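Local coordinates for protein esterase (Thermotoga maritima, PDB 3DOH) that hydrolyses carboxylic esters, as a thermostable esterase that joins an immunoglobulin-like domain to an alpha/beta-hydrolase domain, at residues Tyr62-Gly67 with Gly78-Leu83; Phe101-Met106 with Ala183-Thr188; Leu139-Phe144 with Gly199-Ala204; Tyr191-Gly196 with Ala218-Pro223. All blocks are in the same frame, centred on the assembly; numbering follows the deposited sequence.

Interaction 1. Residues Tyr62-Gly67 with Gly78-Leu83; sequences YANNSG and GKYVVL
Tyr-62 and Val-82 form a closed pair of backbone hydrogen bonds. Val-82 N donates a hydrogen bond to Tyr-62 O at 2.8 Å, and Tyr-62 N one to Val-82 O at 3.1 Å. Asn-64 and Tyr-80 repeat this pattern, from Asn-64 N to Tyr-80 O and from Tyr-80 N to Asn-64 O. The two pairs make a long-looped antiparallel beta hairpin between strands 53-64 and 80-85 of the N-terminal immunoglobulin-like domain. Ala-63 and Val-81 face each other between them as a non-hydrogen-bonded pair.

Past the last pair, the ladder is extended by a side chain. Lys-79 N donates to Asn-65 OD1 at 3.3 Å, and the N-H points almost straight at the oxygen (170°), coming from above the amide plane. Asn-65 ND2 is bonded to Glu-32 OE2, so both ends of this amide are held and its rotation is fixed.

The Tyr-62 and Val-82 side chains lie side by side. Tyr-62 CG sits between its own backbone N and carbonyl carbon (chi1 60°). Val-82 CB lies over one ring face, near the rim, and Val-82 CG1 is 3.4 Å from Tyr-62 CZ. Tyr-62 OH is bonded to Leu-69 O in the hairpin loop. Tyr-80 also packs on Val-26 and Glu-28 of strand 19-29.

After Asn-65 the chain curls over the Tyr-80 ring. Asn-65 O meets the ring edge, 3.4 Å from Tyr-80 CE2. Gly-67 CA sits over the ring centre in a CH-pi contact, 3.5 Å from the centroid.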
loop_
_atom_site.group_PDB
_atom_site.type_symbol
_atom_site.label_atom_id
_atom_site.label_comp_id
_atom_site.label_asym_id
_atom_site.label_seq_id
_atom_site.Cartn_x
_atom_site.Cartn_y
_atom_site.Cartn_z
ATOM N N TYR A 62 21.232 6.461 21.311
ATOM C CA TYR A 62 21.571 7.525 22.286
ATOM C C TYR A 62 22.743 7.169 23.240
ATOM O O TYR A 62 23.231 6.036 23.267
ATOM C CB TYR A 62 20.322 8.006 23.067
ATOM C CG TYR A 62 19.612 6.919 23.872
ATOM C CD1 TYR A 62 18.562 6.172 23.310
ATOM C CD2 TYR A 62 20.000 6.631 25.169
ATOM C CE1 TYR A 62 17.921 5.168 24.025
ATOM C CE2 TYR A 62 19.370 5.629 25.896
ATOM C CZ TYR A 62 18.329 4.903 25.324
ATOM O OH TYR A 62 17.736 3.901 26.052
ATOM N N ALA A 63 23.195 8.140 24.022
ATOM C CA ALA A 63 24.270 7.859 24.955
ATOM C C ALA A 63 23.915 8.223 26.374
ATOM O O ALA A 63 23.172 9.164 26.596
ATOM C CB ALA A 63 25.509 8.575 24.532
ATOM N N ASN A 64 24.436 7.463 27.333
ATOM C CA ASN A 64 24.382 7.811 28.757
ATOM C C ASN A 64 25.697 7.390 29.440
ATOM O O ASN A 64 26.630 6.898 28.767
ATOM C CB ASN A 64 23.165 7.173 29.436
ATOM C CG ASN A 64 23.215 5.637 29.448
ATOM O OD1 ASN A 64 22.202 4.964 29.220
ATOM N ND2 ASN A 64 24.381 5.081 29.737
ATOM N N ASN A 65 25.772 7.587 30.758
ATOM C CA ASN A 65 26.905 7.112 31.543
ATOM C C ASN A 65 26.500 6.050 32.542
ATOM O O ASN A 65 27.314 5.563 33.315
ATOM C CB ASN A 65 27.631 8.268 32.230
ATOM C CG ASN A 65 28.977 8.609 31.554
ATOM O OD1 ASN A 65 29.753 7.720 31.106
ATOM N ND2 ASN A 65 29.259 9.904 31.479
ATOM N N SER A 66 25.231 5.687 32.502
ATOM C CA SER A 66 24.687 4.654 33.363
ATOM C C SER A 66 25.013 3.245 32.842
ATOM O O SER A 66 25.550 2.446 33.576
ATOM C CB SER A 66 23.182 4.854 33.526
ATOM O OG SER A 66 22.529 4.838 32.250
ATOM N N GLY A 67 24.688 2.943 31.585
ATOM C CA GLY A 67 24.897 1.602 31.025
ATOM C C GLY A 67 23.606 0.837 30.799
ATOM O O GLY A 67 23.611 -0.296 30.299
ATOM N N GLY A 78 28.135 9.966 26.784
ATOM C CA GLY A 78 28.922 9.178 27.733
ATOM C C GLY A 78 29.652 8.025 27.083
ATOM O O GLY A 78 29.683 7.906 25.868
ATOM N N LYS A 79 30.234 7.157 27.895
ATOM C CA LYS A 79 30.924 6.001 27.341
ATOM C C LYS A 79 29.948 4.916 26.873
ATOM O O LYS A 79 30.329 3.999 26.132
ATOM C CB LYS A 79 31.984 5.456 28.320
ATOM C CG LYS A 79 31.443 4.978 29.659
ATOM C CD LYS A 79 32.266 5.521 30.829
ATOM C CE LYS A 79 33.425 4.592 31.180
ATOM N NZ LYS A 79 33.543 4.378 32.680
ATOM N N TYR A 80 28.690 5.004 27.273
ATOM C CA TYR A 80 27.752 3.982 26.833
ATOM C C TYR A 80 26.911 4.447 25.660
ATOM O O TYR A 80 26.300 5.528 25.698
ATOM C CB TYR A 80 26.850 3.544 27.975
ATOM C CG TYR A 80 27.581 2.921 29.114
ATOM C CD1 TYR A 80 27.966 1.593 29.053
ATOM C CD2 TYR A 80 27.896 3.657 30.259
ATOM C CE1 TYR A 80 28.639 0.988 30.097
ATOM C CE2 TYR A 80 28.593 3.058 31.326
ATOM C CZ TYR A 80 28.950 1.711 31.226
ATOM O OH TYR A 80 29.631 1.071 32.221
ATOM N N VAL A 81 26.879 3.633 24.616
ATOM C CA VAL A 81 25.992 3.881 23.503
ATOM C C VAL A 81 24.916 2.788 23.471
ATOM O O VAL A 81 25.207 1.574 23.427
ATOM C CB VAL A 81 26.773 4.019 22.168
ATOM C CG1 VAL A 81 25.849 3.876 20.947
ATOM C CG2 VAL A 81 27.524 5.347 22.147
ATOM N N VAL A 82 23.674 3.265 23.527
ATOM C CA VAL A 82 22.500 2.446 23.497
ATOM C C VAL A 82 21.906 2.406 22.109
ATOM O O VAL A 82 21.639 3.436 21.495
ATOM C CB VAL A 82 21.419 2.976 24.459
ATOM C CG1 VAL A 82 20.056 2.206 24.261
ATOM C CG2 VAL A 82 21.884 2.841 25.887
ATOM N N LEU A 83 21.682 1.190 21.642
ATOM C CA LEU A 83 21.003 0.948 20.395
ATOM C C LEU A 83 19.724 0.257 20.779
ATOM O O LEU A 83 19.759 -0.882 21.229
ATOM C CB LEU A 83 21.824 -0.030 19.549
ATOM C CG LEU A 83 23.264 0.324 19.178
ATOM C CD1 LEU A 83 23.814 -0.793 18.364
ATOM C CD2 LEU A 83 23.325 1.644 18.418
#

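Interaction 2. Residues Phe101-Met106 with Ala183-Thr188; sequences FLNTRM and AGERGT. With SO4 (sulfate ion), chain C.
The Arg-186 chain bends at chi3 (-51°), which turns NE back toward its own turn, and the guanidinium then reaches Phe-101. Arg-186 NH2 donates to Phe-101 O at 3.1 Å. The oxygen lies in the guanidinium plane, while the donor stands above the carbonyl plane. Arg-186 NE bonds Ala-183 O at 2.9 Å. Arg-186 N reaches the same oxygen from the opposite face, so this carbonyl is gripped twice. Arg-186 NH1 is bonded to Ser-225 O, and the group makes a cation-pi contact with Phe-231. An alanine in place of Arg-186 would probably leave Phe-101 O without this donor and Ala-183 O with one bond fewer.

Alongside, Asn-103 N donates to Gly-184 O at 2.8 Å, on a lone pair. A water bridges Asn-103 O and Arg-186 O.

Ala-183 N binds O3 of a sulfate ion, probably from the crystallisation liquor, at 2.6 Å. The sulfate is also bonded to Ser-271 OG and His-359 NE2, members of a probable catalytic triad. Ala-183 N is therefore consistent with an oxyanion-hole donor. Phe-101 turns a ring edge to the sulfate and packs on Phe-74 of the second subunit.

The contact joins the loop between strands 80-85 and 110-114 to the loop between strand 174-180 and helix 192-195.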
loop_
_atom_site.group_PDB
_atom_site.type_symbol
_atom_site.label_atom_id
_atom_site.label_comp_id
_atom_site.label_asym_id
_atom_site.label_seq_id
_atom_site.Cartn_x
_atom_site.Cartn_y
_atom_site.Cartn_z
ATOM N N PHE A 101 5.172 -29.763 24.981
ATOM C CA PHE A 101 4.824 -28.753 25.986
ATOM C C PHE A 101 6.060 -28.282 26.789
ATOM O O PHE A 101 5.991 -28.075 27.995
ATOM C CB PHE A 101 3.661 -29.265 26.887
ATOM C CG PHE A 101 2.277 -28.973 26.321
ATOM C CD1 PHE A 101 1.491 -27.934 26.863
ATOM C CD2 PHE A 101 1.776 -29.705 25.218
ATOM C CE1 PHE A 101 0.223 -27.642 26.329
ATOM C CE2 PHE A 101 0.522 -29.416 24.661
ATOM C CZ PHE A 101 -0.262 -28.390 25.217
ATOM N N LEU A 102 7.179 -28.095 26.088
ATOM C CA LEU A 102 8.473 -27.789 26.722
ATOM C C LEU A 102 9.286 -26.784 25.901
ATOM O O LEU A 102 9.748 -27.083 24.810
ATOM C CB LEU A 102 9.268 -29.099 26.952
ATOM C CG LEU A 102 10.295 -29.264 28.091
ATOM C CD1 LEU A 102 9.918 -28.467 29.344
ATOM C CD2 LEU A 102 10.506 -30.746 28.452
ATOM N N ASN A 103 9.453 -25.584 26.450
ATOM C CA ASN A 103 10.178 -24.522 25.763
ATOM C C ASN A 103 11.640 -24.453 26.193
ATOM O O ASN A 103 11.991 -24.859 27.300
ATOM C CB ASN A 103 9.497 -23.172 25.994
ATOM C CG ASN A 103 8.047 -23.168 25.555
ATOM O OD1 ASN A 103 7.566 -24.128 24.952
ATOM N ND2 ASN A 103 7.339 -22.085 25.857
ATOM N N THR A 104 12.487 -23.934 25.311
ATOM C CA THR A 104 13.912 -23.812 25.596
ATOM C C THR A 104 14.438 -22.436 25.201
ATOM O O THR A 104 14.042 -21.881 24.175
ATOM C CB THR A 104 14.728 -24.892 24.863
ATOM O OG1 THR A 104 16.128 -24.629 25.024
ATOM C CG2 THR A 104 14.387 -24.905 23.381
ATOM N N ARG A 105 15.330 -21.891 26.020
ATOM C CA ARG A 105 15.986 -20.626 25.708
ATOM C C ARG A 105 17.335 -20.855 25.036
ATOM O O ARG A 105 18.358 -20.994 25.706
ATOM C CB ARG A 105 16.165 -19.788 26.975
ATOM C CG ARG A 105 16.168 -18.288 26.732
ATOM C CD ARG A 105 16.692 -17.533 27.943
ATOM N NE ARG A 105 18.065 -17.074 27.750
ATOM C CZ ARG A 105 18.438 -15.799 27.774
ATOM N NH1 ARG A 105 17.537 -14.848 27.985
ATOM N NH2 ARG A 105 19.709 -15.474 27.589
ATOM N N MET A 106 17.329 -20.893 23.707
ATOM C CA MET A 106 18.366 -20.239 22.918
ATOM C C MET A 106 19.409 -19.579 23.813
ATOM O O MET A 106 19.149 -18.545 24.428
ATOM C CB MET A 106 17.748 -19.201 21.978
ATOM C CG MET A 106 18.051 -19.436 20.507
ATOM S SD MET A 106 16.999 -18.461 19.416
ATOM C CE MET A 106 18.200 -17.876 18.222
ATOM N N ALA A 183 3.352 -25.191 31.727
ATOM C CA ALA A 183 4.086 -26.372 31.279
ATOM C C ALA A 183 5.350 -26.010 30.555
ATOM O O ALA A 183 6.403 -26.583 30.833
ATOM C CB ALA A 183 3.228 -27.262 30.422
ATOM N N GLY A 184 5.259 -25.043 29.650
ATOM C CA GLY A 184 6.367 -24.768 28.741
ATOM C C GLY A 184 7.603 -24.252 29.432
ATOM O O GLY A 184 8.702 -24.387 28.922
ATOM N N GLU A 185 7.424 -23.648 30.599
ATOM C CA GLU A 185 8.520 -23.114 31.370
ATOM C C GLU A 185 9.177 -24.162 32.279
ATOM O O GLU A 185 10.186 -23.870 32.912
ATOM C CB GLU A 185 8.020 -21.939 32.207
ATOM C CG GLU A 185 7.824 -20.686 31.418
ATOM C CD GLU A 185 6.728 -20.874 30.409
ATOM O OE1 GLU A 185 5.556 -21.064 30.850
ATOM O OE2 GLU A 185 7.042 -20.871 29.189
ATOM N N ARG A 186 8.618 -25.368 32.348
ATOM C CA ARG A 186 9.278 -26.455 33.086
ATOM C C ARG A 186 10.715 -26.643 32.624
ATOM O O ARG A 186 11.060 -26.342 31.467
ATOM C CB ARG A 186 8.547 -27.782 32.970
ATOM C CG ARG A 186 7.317 -27.870 33.815
ATOM C CD ARG A 186 6.556 -29.123 33.479
ATOM N NE ARG A 186 6.341 -29.236 32.048
ATOM C CZ ARG A 186 5.806 -30.295 31.452
ATOM N NH1 ARG A 186 5.428 -31.332 32.178
ATOM N NH2 ARG A 186 5.628 -30.310 30.127
ATOM N N GLY A 187 11.546 -27.131 33.539
ATOM C CA GLY A 187 12.956 -27.226 33.266
ATOM C C GLY A 187 13.746 -27.261 34.541
ATOM O O GLY A 187 13.229 -27.610 35.599
ATOM N N THR A 188 15.028 -26.931 34.440
ATOM C CA THR A 188 15.978 -27.181 35.519
ATOM C C THR A 188 17.003 -26.058 35.531
ATOM O O THR A 188 17.984 -26.094 36.273
ATOM C CB THR A 188 16.705 -28.525 35.331
ATOM O OG1 THR A 188 16.543 -29.328 36.507
ATOM C CG2 THR A 188 18.188 -28.298 35.076
HETATM S S SO4 C . 1.469 -23.955 29.242
HETATM O O1 SO4 C . 2.019 -24.907 28.275
HETATM O O2 SO4 C . 2.478 -22.868 29.396
HETATM O O3 SO4 C . 1.150 -24.683 30.493
HETATM O O4 SO4 C . 0.226 -23.407 28.739
HETATM O O HOH W 1 12.372 -26.521 29.366
#

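Interaction 3. Residues Leu139-Phe144 with Gly199-Ala204; sequences LIIDDF and GAVVWA
Ile-140 and Val-201 cross at about a right angle and meet methyl to methyl, with Ile-140 CG2 3.5 Å from Val-201 CG2. Ile-140 CG2 is anti to the backbone N, while CG1 lies beside it (chi1 -56°). The CG2 branch is thus the one turned to the other segment.

Phe-144 also crosses Val-201 at about a right angle. Its ring enters with the far end leading. Phe-144 CE1 is 3.7 Å from Ala-204 CB, and the same ring carbon is 4.1 Å from Val-201 CG2. On the other flank, Phe-144 CE2 meets Ala-200 CB at 4.1 Å. Ala-200 O lies at the ring edge, 3.7 Å from Phe-144 CZ. Val-201 CG2 therefore touches both Ile-140 and Phe-144. An alanine at Phe-144 would probably open a gap beside Ala-200 and Ala-204 and leave Val-201 CG2 resting mainly on Ile-140.

Residues 139-144 link strand 129-139 of the N-terminal sheet to strand 144-150, an outermost strand, within this chain, of the alpha/beta-hydrolase sheet. The contact seats this linker on residues 199-204, whose last three form a 3-10 turn, in the loop between helices 192-195 and 206-209.

Each segment has bonds of its own. Asp-142 OD1 takes a weak bond from Ile-140 N, and Asp-142 OD2 forms a salt bridge with Lys-137. In the partner segment, Trp-203 NE1 donates to Gly-199 O at 2.7 Å, with the oxygen in the indole plane. The Trp-203 ring packs against Ile-372, Leu-375 and Phe-376 of helix 369-376. Ile-141 packs on Val-194 and Ala-195.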
loop_
_atom_site.group_PDB
_atom_site.type_symbol
_atom_site.label_atom_id
_atom_site.label_comp_id
_atom_site.label_asym_id
_atom_site.label_seq_id
_atom_site.Cartn_x
_atom_site.Cartn_y
_atom_site.Cartn_z
ATOM N N LEU A 139 17.146 -7.356 32.488
ATOM C CA LEU A 139 16.616 -6.214 33.224
ATOM C C LEU A 139 15.409 -6.613 34.066
ATOM O O LEU A 139 14.286 -6.681 33.567
ATOM C CB LEU A 139 16.236 -5.086 32.262
ATOM C CG LEU A 139 17.344 -4.089 31.916
ATOM C CD1 LEU A 139 16.829 -3.022 30.963
ATOM C CD2 LEU A 139 17.913 -3.458 33.176
ATOM N N ILE A 140 15.647 -6.875 35.347
ATOM C CA ILE A 140 14.576 -7.231 36.269
ATOM C C ILE A 140 14.648 -8.705 36.656
ATOM O O ILE A 140 14.324 -9.078 37.782
ATOM C CB ILE A 140 13.190 -6.936 35.665
ATOM C CG1 ILE A 140 13.090 -5.465 35.255
ATOM C CG2 ILE A 140 12.091 -7.295 36.653
ATOM C CD1 ILE A 140 12.973 -4.512 36.424
ATOM N N ILE A 141 15.075 -9.538 35.712
ATOM C CA ILE A 141 15.370 -10.936 36.002
ATOM C C ILE A 141 16.642 -11.070 36.833
ATOM O O ILE A 141 16.832 -12.062 37.538
ATOM C CB ILE A 141 15.524 -11.759 34.709
ATOM C CG1 ILE A 141 14.151 -12.095 34.124
ATOM C CG2 ILE A 141 16.318 -13.028 34.978
ATOM C CD1 ILE A 141 14.210 -12.956 32.882
ATOM N N ASP A 142 17.509 -10.067 36.746
ATOM C CA ASP A 142 18.724 -10.045 37.524
ATOM C C ASP A 142 18.546 -9.507 38.951
ATOM O O ASP A 142 19.485 -9.535 39.706
ATOM C CB ASP A 142 19.816 -9.282 36.771
ATOM C CG ASP A 142 19.491 -7.787 36.623
ATOM O OD1 ASP A 142 18.398 -7.334 37.122
ATOM O OD2 ASP A 142 20.340 -7.082 35.994
ATOM N N ASP A 143 17.360 -9.035 39.327
ATOM C CA ASP A 143 17.090 -8.747 40.750
ATOM C C ASP A 143 16.567 -9.908 41.575
ATOM O O ASP A 143 16.429 -9.765 42.790
ATOM C CB ASP A 143 16.113 -7.588 40.948
ATOM C CG ASP A 143 16.528 -6.354 40.215
ATOM O OD1 ASP A 143 17.660 -5.888 40.452
ATOM O OD2 ASP A 143 15.722 -5.845 39.394
ATOM N N PHE A 144 16.217 -11.008 40.918
ATOM C CA PHE A 144 15.726 -12.224 41.564
ATOM C C PHE A 144 16.937 -13.077 41.785
ATOM O O PHE A 144 17.522 -13.604 40.827
ATOM C CB PHE A 144 14.813 -13.048 40.626
ATOM C CG PHE A 144 13.434 -12.504 40.453
ATOM C CD1 PHE A 144 13.225 -11.250 39.864
ATOM C CD2 PHE A 144 12.328 -13.255 40.862
ATOM C CE1 PHE A 144 11.962 -10.723 39.709
ATOM C CE2 PHE A 144 11.015 -12.739 40.702
ATOM C CZ PHE A 144 10.840 -11.464 40.107
ATOM N N GLY A 199 4.701 -12.986 34.451
ATOM C CA GLY A 199 4.080 -13.576 35.658
ATOM C C GLY A 199 4.789 -13.335 36.972
ATOM O O GLY A 199 4.142 -13.156 38.023
ATOM N N ALA A 200 6.121 -13.321 36.931
ATOM C CA ALA A 200 6.908 -13.154 38.159
ATOM C C ALA A 200 7.302 -11.691 38.305
ATOM O O ALA A 200 7.245 -11.100 39.366
ATOM C CB ALA A 200 8.157 -14.038 38.122
ATOM N N VAL A 201 7.650 -11.122 37.174
ATOM C CA VAL A 201 8.415 -9.926 37.083
ATOM C C VAL A 201 7.560 -8.660 37.242
ATOM O O VAL A 201 8.014 -7.637 37.762
ATOM C CB VAL A 201 9.116 -10.032 35.711
ATOM C CG1 VAL A 201 8.774 -8.901 34.776
ATOM C CG2 VAL A 201 10.586 -10.395 35.853
ATOM N N VAL A 202 6.300 -8.724 36.845
ATOM C CA VAL A 202 5.417 -7.544 36.954
ATOM C C VAL A 202 5.419 -7.041 38.407
ATOM O O VAL A 202 5.585 -5.846 38.657
ATOM C CB VAL A 202 3.980 -7.835 36.396
ATOM C CG1 VAL A 202 3.283 -8.954 37.190
ATOM C CG2 VAL A 202 3.149 -6.577 36.358
ATOM N N TRP A 203 5.316 -7.976 39.354
ATOM C CA TRP A 203 5.254 -7.610 40.743
ATOM C C TRP A 203 6.553 -6.947 41.140
ATOM O O TRP A 203 6.637 -6.272 42.140
ATOM C CB TRP A 203 4.990 -8.831 41.574
ATOM C CG TRP A 203 3.929 -9.736 40.925
ATOM C CD1 TRP A 203 4.158 -10.888 40.207
ATOM C CD2 TRP A 203 2.508 -9.538 40.928
ATOM N NE1 TRP A 203 2.965 -11.406 39.767
ATOM C CE2 TRP A 203 1.939 -10.595 40.195
ATOM C CE3 TRP A 203 1.666 -8.554 41.458
ATOM C CZ2 TRP A 203 0.555 -10.706 39.993
ATOM C CZ3 TRP A 203 0.293 -8.664 41.268
ATOM C CH2 TRP A 203 -0.246 -9.726 40.537
ATOM N N ALA A 204 7.567 -7.093 40.306
ATOM C CA ALA A 204 8.881 -6.636 40.700
ATOM C C ALA A 204 9.246 -5.341 40.014
ATOM O O ALA A 204 10.268 -4.741 40.339
ATOM C CB ALA A 204 9.934 -7.733 40.454
#

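Interaction 4. Residues Tyr191-Gly196 with Ala218-Pro223; sequences YLQVAG and APQCPP
Gln-193 NE2 donates to Ala-218 O at 3.0 Å. The bond is almost straight (176°), and the oxygen lies in the amide plane of Gln-193. The donor, in turn, stands above the carbonyl plane of Ala-218. Gln-193 CG sits between its own backbone N and carbonyl carbon (chi1 84°) and lies 3.5 Å from Pro-219 O.

Gln-193 and Gln-220 cross at about a right angle, with their amide planes 31° apart. Gln-220 CB packs against Gln-193 CD at 3.6 Å. Leu-192 CB meets Gln-220 NE2 at 3.8 Å. Val-194 CG2 touches Ala-218 CB at 3.7 Å.

The contact sets the short helix 192-195 against the end of strand 215-219. In the alpha/beta-hydrolase sheet this strand runs between strand 157-163, antiparallel to it, and strand 174-180, parallel to it.

The loop before the helix positions both glutamines. Gln-193 NE2 is also bonded to Asn-190 OD1. Gln-220 OE1 accepts from Asn-190 N, and Gln-220 NE2 is bonded to Asp-189 OD1 and Glu-185 O. Leu-192 N donates to Asp-189 OD2. Beyond the strand end, Cys-221 N is bonded to His-181 NE2.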
loop_
_atom_site.group_PDB
_atom_site.type_symbol
_atom_site.label_atom_id
_atom_site.label_comp_id
_atom_site.label_asym_id
_atom_site.label_seq_id
_atom_site.Cartn_x
_atom_site.Cartn_y
_atom_site.Cartn_z
ATOM N N TYR A 191 15.505 -20.313 34.954
ATOM C CA TYR A 191 15.417 -19.054 34.218
ATOM C C TYR A 191 14.072 -18.924 33.523
ATOM O O TYR A 191 13.366 -17.925 33.667
ATOM C CB TYR A 191 16.550 -18.953 33.194
ATOM C CG TYR A 191 16.785 -17.552 32.675
ATOM C CD1 TYR A 191 17.769 -16.742 33.227
ATOM C CD2 TYR A 191 16.022 -17.039 31.635
ATOM C CE1 TYR A 191 17.987 -15.461 32.757
ATOM C CE2 TYR A 191 16.232 -15.759 31.157
ATOM C CZ TYR A 191 17.216 -14.975 31.722
ATOM O OH TYR A 191 17.429 -13.700 31.250
ATOM N N LEU A 192 13.736 -19.957 32.766
ATOM C CA LEU A 192 12.464 -20.058 32.042
ATOM C C LEU A 192 11.249 -19.468 32.735
ATOM O O LEU A 192 10.495 -18.719 32.102
ATOM C CB LEU A 192 12.184 -21.508 31.712
ATOM C CG LEU A 192 12.215 -21.866 30.231
ATOM C CD1 LEU A 192 12.940 -20.841 29.327
ATOM C CD2 LEU A 192 12.812 -23.246 30.103
ATOM N N GLN A 193 11.088 -19.775 34.023
ATOM C CA GLN A 193 9.813 -19.535 34.733
ATOM C C GLN A 193 9.643 -18.068 35.089
ATOM O O GLN A 193 8.575 -17.602 35.550
ATOM C CB GLN A 193 9.662 -20.465 35.963
ATOM C CG GLN A 193 10.332 -20.024 37.258
ATOM C CD GLN A 193 11.816 -20.338 37.300
ATOM O OE1 GLN A 193 12.425 -20.655 36.271
ATOM N NE2 GLN A 193 12.412 -20.253 38.494
ATOM N N VAL A 194 10.714 -17.340 34.824
ATOM C CA VAL A 194 10.787 -15.957 35.157
ATOM C C VAL A 194 10.904 -15.160 33.837
ATOM O O VAL A 194 10.806 -13.941 33.828
ATOM C CB VAL A 194 11.957 -15.783 36.198
ATOM C CG1 VAL A 194 13.091 -14.898 35.709
ATOM C CG2 VAL A 194 11.436 -15.381 37.574
ATOM N N ALA A 195 11.069 -15.842 32.716
ATOM C CA ALA A 195 11.320 -15.154 31.482
ATOM C C ALA A 195 10.240 -15.421 30.430
ATOM O O ALA A 195 10.078 -14.664 29.468
ATOM C CB ALA A 195 12.651 -15.550 30.956
ATOM N N GLY A 196 9.492 -16.495 30.611
ATOM C CA GLY A 196 8.501 -16.889 29.612
ATOM C C GLY A 196 7.336 -15.928 29.476
ATOM O O GLY A 196 6.759 -15.834 28.407
ATOM N N ALA A 218 9.306 -17.431 42.636
ATOM C CA ALA A 218 9.003 -18.032 41.358
ATOM C C ALA A 218 9.740 -19.351 41.309
ATOM O O ALA A 218 10.928 -19.406 40.995
ATOM C CB ALA A 218 9.452 -17.110 40.228
ATOM N N PRO A 219 9.080 -20.415 41.719
ATOM C CA PRO A 219 9.609 -21.775 41.588
ATOM C C PRO A 219 9.556 -22.411 40.197
ATOM O O PRO A 219 8.631 -22.142 39.427
ATOM C CB PRO A 219 8.756 -22.581 42.584
ATOM C CG PRO A 219 7.510 -21.825 42.698
ATOM C CD PRO A 219 7.851 -20.364 42.511
ATOM N N GLN A 220 10.543 -23.269 39.891
ATOM C CA GLN A 220 10.538 -24.037 38.622
ATOM C C GLN A 220 10.282 -25.513 38.788
ATOM O O GLN A 220 10.913 -26.181 39.601
ATOM C CB GLN A 220 11.845 -23.885 37.855
ATOM C CG GLN A 220 11.892 -24.756 36.605
ATOM C CD GLN A 220 13.042 -24.374 35.687
ATOM O OE1 GLN A 220 14.180 -24.225 36.132
ATOM N NE2 GLN A 220 12.744 -24.189 34.396
ATOM N N CYS A 221 9.341 -26.031 38.006
ATOM C CA CYS A 221 8.942 -27.430 38.110
ATOM C C CYS A 221 9.506 -28.251 36.956
ATOM O O CYS A 221 9.690 -27.742 35.851
ATOM C CB CYS A 221 7.417 -27.551 38.147
ATOM S SG CYS A 221 6.776 -29.109 37.489
ATOM N N PRO A 222 9.779 -29.525 37.221
ATOM C CA PRO A 222 10.872 -30.234 36.549
ATOM C C PRO A 222 10.354 -31.210 35.498
ATOM O O PRO A 222 9.314 -31.837 35.700
ATOM C CB PRO A 222 11.540 -31.000 37.693
ATOM C CG PRO A 222 10.449 -31.220 38.678
ATOM C CD PRO A 222 9.573 -30.002 38.599
ATOM N N PRO A 223 11.076 -31.331 34.389
ATOM C CA PRO A 223 10.460 -31.283 33.059
ATOM C C PRO A 223 9.396 -32.363 32.888
ATOM O O PRO A 223 8.537 -32.249 32.013
ATOM C CB PRO A 223 11.638 -31.554 32.123
ATOM C CG PRO A 223 12.825 -31.057 32.869
ATOM C CD PRO A 223 12.547 -31.339 34.319
#

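In the fold
Along the chain, interaction 1 closes first. It lies wholly in the immunoglobulin-like domain, with its centre about 23 to 34 Å from those of the others. Interaction 2 brings a loop following strand 80-85, and interaction 3 the connection between strands 129-139 and 144-150, against loops of the hydrolase domain. Their segments alternate in sequence, and their centres are about 18 Å apart. Together they bridge the two domains at separate places. Interaction 4 lies within the hydrolase domain and touches both. Its centre is about 8 Å from that of interaction 2 and about 12 Å from that of interaction 3. Residues 183-204 thus connect the probable active-site edge with the interdomain linker.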